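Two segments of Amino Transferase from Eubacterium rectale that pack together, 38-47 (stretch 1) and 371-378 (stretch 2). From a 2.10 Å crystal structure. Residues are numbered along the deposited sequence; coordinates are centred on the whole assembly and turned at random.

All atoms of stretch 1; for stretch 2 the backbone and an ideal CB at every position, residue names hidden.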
# COMPACT_ATOMS: atom_id res chain seq x y z
N TYR A 38 -15.14 11.15 -28.60
CA TYR A 38 -16.05 10.29 -27.84
C TYR A 38 -15.25 9.21 -27.14
O TYR A 38 -15.12 8.06 -27.60
CB TYR A 38 -17.15 9.78 -28.76
CG TYR A 38 -17.70 10.93 -29.60
CD1 TYR A 38 -18.47 11.93 -29.02
CD2 TYR A 38 -17.39 11.05 -30.96
CE1 TYR A 38 -18.96 13.03 -29.79
CE2 TYR A 38 -17.89 12.14 -31.76
CZ TYR A 38 -18.66 13.13 -31.16
OH TYR A 38 -19.15 14.19 -31.94
N ASP A 39 -14.71 9.62 -25.99
CA ASP A 39 -13.85 8.80 -25.17
C ASP A 39 -14.62 7.96 -24.16
O ASP A 39 -15.07 8.47 -23.12
CB ASP A 39 -12.83 9.69 -24.47
CG ASP A 39 -11.85 8.93 -23.61
OD1 ASP A 39 -11.70 7.68 -23.76
OD2 ASP A 39 -11.21 9.62 -22.77
N PHE A 40 -14.72 6.65 -24.47
CA PHE A 40 -15.32 5.66 -23.60
C PHE A 40 -14.27 4.66 -23.09
O PHE A 40 -14.63 3.54 -22.73
CB PHE A 40 -16.41 4.86 -24.34
CG PHE A 40 -17.46 5.70 -25.01
CD1 PHE A 40 -18.60 6.12 -24.32
CD2 PHE A 40 -17.34 6.01 -26.36
CE1 PHE A 40 -19.58 6.87 -24.96
CE2 PHE A 40 -18.31 6.78 -27.00
CZ PHE A 40 -19.42 7.20 -26.31
N SER A 41 -12.99 5.07 -23.01
CA SER A 41 -11.89 4.16 -22.65
C SER A 41 -11.67 3.87 -21.14
O SER A 41 -12.11 2.84 -20.65
CB SER A 41 -10.57 4.61 -23.31
OG SER A 41 -10.12 5.84 -22.76
N ILE A 42 -11.00 4.77 -20.41
CA ILE A 42 -10.66 4.53 -18.99
C ILE A 42 -11.88 4.53 -18.05
O ILE A 42 -12.77 5.38 -18.18
CB ILE A 42 -9.51 5.48 -18.44
CG1 ILE A 42 -9.91 6.96 -18.46
CG2 ILE A 42 -8.20 5.26 -19.24
CD1 ILE A 42 -8.79 7.90 -17.95
N GLY A 43 -11.91 3.57 -17.12
CA GLY A 43 -13.01 3.38 -16.17
C GLY A 43 -12.91 4.11 -14.85
O GLY A 43 -12.99 3.47 -13.79
N ASN A 44 -12.79 5.44 -14.89
CA ASN A 44 -12.66 6.25 -13.67
C ASN A 44 -13.99 6.75 -13.14
O ASN A 44 -14.80 7.23 -13.94
CB ASN A 44 -11.77 7.48 -13.92
CG ASN A 44 -10.32 7.14 -14.24
OD1 ASN A 44 -9.69 7.86 -14.99
ND2 ASN A 44 -9.79 6.05 -13.66
N PRO A 45 -14.25 6.62 -11.81
CA PRO A 45 -15.43 7.24 -11.23
C PRO A 45 -15.61 8.70 -11.69
O PRO A 45 -14.67 9.49 -11.64
CB PRO A 45 -15.15 7.17 -9.72
CG PRO A 45 -14.41 5.91 -9.57
CD PRO A 45 -13.52 5.82 -10.80
N SER A 46 -16.81 9.01 -12.20
CA SER A 46 -17.15 10.32 -12.72
C SER A 46 -18.17 11.12 -11.90
O SER A 46 -18.37 12.30 -12.20
CB SER A 46 -17.63 10.15 -14.16
OG SER A 46 -18.72 9.26 -14.21
N ILE A 47 -18.82 10.51 -10.90
CA ILE A 47 -19.79 11.23 -10.02
C ILE A 47 -19.05 11.66 -8.74
O ILE A 47 -18.16 10.92 -8.28
CB ILE A 47 -21.08 10.40 -9.69
CG1 ILE A 47 -20.79 9.15 -8.81
CG2 ILE A 47 -21.81 10.01 -11.01
CD1 ILE A 47 -22.04 8.28 -8.49
N UNK A 371 -16.36 -5.53 -27.42
CA UNK A 371 -15.67 -4.33 -26.95
C UNK A 371 -16.31 -3.83 -25.66
O UNK A 371 -17.47 -4.13 -25.38
CB UNK A 371 -15.70 -3.24 -28.02
N UNK A 372 -15.54 -3.07 -24.89
CA UNK A 372 -15.99 -2.46 -23.66
C UNK A 372 -16.08 -0.95 -23.90
O UNK A 372 -15.09 -0.32 -24.30
CB UNK A 372 -15.05 -2.79 -22.50
N UNK A 373 -17.26 -0.40 -23.60
CA UNK A 373 -17.55 1.03 -23.72
C UNK A 373 -17.90 1.50 -22.29
O UNK A 373 -18.91 1.10 -21.73
CB UNK A 373 -18.68 1.31 -24.71
N UNK A 374 -17.03 2.30 -21.67
CA UNK A 374 -17.27 2.80 -20.32
C UNK A 374 -18.27 3.94 -20.43
O UNK A 374 -18.19 4.73 -21.38
CB UNK A 374 -15.97 3.26 -19.65
N UNK A 375 -19.22 4.01 -19.49
CA UNK A 375 -20.22 5.12 -19.48
C UNK A 375 -20.19 5.99 -18.22
O UNK A 375 -21.10 6.82 -18.02
CB UNK A 375 -21.63 4.54 -19.63
N UNK A 376 -19.08 5.90 -17.47
CA UNK A 376 -18.72 6.85 -16.40
C UNK A 376 -18.14 8.10 -17.14
O UNK A 376 -16.97 8.53 -16.97
CB UNK A 376 -17.72 6.25 -15.41
N UNK A 377 -19.00 8.68 -17.96
CA UNK A 377 -18.67 9.75 -18.89
C UNK A 377 -19.79 10.77 -18.81
O UNK A 377 -20.80 10.54 -18.14
CB UNK A 377 -18.48 9.23 -20.32
N UNK A 378 -19.61 11.87 -19.54
CA UNK A 378 -20.58 12.94 -19.56
C UNK A 378 -21.79 12.51 -20.40
O UNK A 378 -21.64 12.05 -21.53
CB UNK A 378 -19.96 14.22 -20.11

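Position 371 lies in extended conformation, and no atom of stretch 1 comes within 5.5 Å of its ideal CB, so stretch 1 does not constrain the choice. It is Val 371, which makes no contact here.

At position 372 CA-to-CB points sideways, again with nothing of stretch 1 near the ideal CB. A short side chain would leave the carbonyl of Ser 41 unreached; a long one ending in a donor could arrive there. The deposited Arg 372 does so: its NH2 donates to Ser 41 O at 2.9 Å. Water 1 lies 2.7 Å from Phe 40 O and 2.8 Å from Arg 372 O, and accepts from Arg 372 NE (3.0 Å).

Position 373 also points sideways, its ideal CB 4.2 Å from Phe 40 CB. Beside an aromatic side chain, an aliphatic residue such as valine, leucine or isoleucine is suitable. It is Ile 373, whose CG2 packs 3.4 Å from Phe 40 CG.

Position 374 is where the backbones meet: its N donates to Phe 40 O at 2.9 Å with a nearly straight angle of 162°. CA-to-CB points toward stretch 1, and the ideal CB sits 3.4 Å from Phe 40 O and 4.0 Å from Ser 41 O. This cluster of acceptors favours a small side chain carrying a donor, with serine or threonine plausible and alanine tolerable. Ser 374 uses its OG to donate to Ser 41 O at 3.1 Å, so that this carbonyl receives bonds from both 372 and 374.

At position 375 CA-to-CB turns away, and stretch 1 allows almost anything. It is Tyr 375, which makes no contact with stretch 1.

Position 376 points toward stretch 1 again, its ideal CB 3.4 Å from both Ser 46 OG and Asn 44 O. Such close neighbours suit a compact residue: alanine, serine or cysteine. In Cys 376 chi1 is p (43°), which brings SG to 3.9 Å from Gly 43 CA. Water 3 donates to Asn 44 O (3.0 Å) and Cys 376 O (3.1 Å).

Position 377 points sideways, its ideal CB 4.5 Å from Asp 39 O, leaving space for a modest aliphatic group. Val 377 places CG1 3.6 Å from Asp 39 O and 4.4 Å from Phe 40 CD1.

Position 378 points away, without demands from stretch 1; Asp 378 caps the helix that follows.

Stretch 2, residues 371-378: VRISYCVD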
# COMPACT_ATOMS: atom_id res chain seq x y z
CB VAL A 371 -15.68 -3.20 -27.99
CG1 VAL A 371 -14.97 -3.64 -29.27
CG2 VAL A 371 -17.14 -2.69 -28.27
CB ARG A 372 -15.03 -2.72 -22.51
CG ARG A 372 -15.59 -2.17 -21.18
CD ARG A 372 -14.59 -2.16 -20.09
NE ARG A 372 -13.62 -1.08 -20.21
CZ ARG A 372 -12.70 -0.77 -19.28
NH1 ARG A 372 -12.59 -1.46 -18.17
NH2 ARG A 372 -11.87 0.24 -19.49
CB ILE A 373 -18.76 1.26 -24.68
CG1 ILE A 373 -18.54 0.57 -26.03
CG2 ILE A 373 -19.03 2.74 -24.85
CD1 ILE A 373 -19.57 0.89 -27.13
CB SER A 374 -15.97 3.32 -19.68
OG SER A 374 -14.96 2.33 -19.69
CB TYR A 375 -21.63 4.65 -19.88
CG TYR A 375 -22.19 3.52 -19.09
CD1 TYR A 375 -22.89 3.75 -17.90
CD2 TYR A 375 -22.07 2.20 -19.53
CE1 TYR A 375 -23.42 2.69 -17.17
CE2 TYR A 375 -22.63 1.14 -18.80
CZ TYR A 375 -23.31 1.41 -17.62
OH TYR A 375 -23.87 0.40 -16.85
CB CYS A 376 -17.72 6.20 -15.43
SG CYS A 376 -16.39 5.24 -16.27
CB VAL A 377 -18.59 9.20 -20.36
CG1 VAL A 377 -17.52 8.09 -20.49
CG2 VAL A 377 -19.97 8.70 -20.85
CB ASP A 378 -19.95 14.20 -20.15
CG ASP A 378 -20.71 15.46 -19.79
OD1 ASP A 378 -21.92 15.58 -20.11
OD2 ASP A 378 -20.06 16.36 -19.21
O HOH W 1 -13.80 1.07 -22.24
O HOH W 2 -9.81 1.11 -17.14
O HOH W 3 -14.17 9.31 -15.99
O HOH W 4 -20.90 9.78 -15.39
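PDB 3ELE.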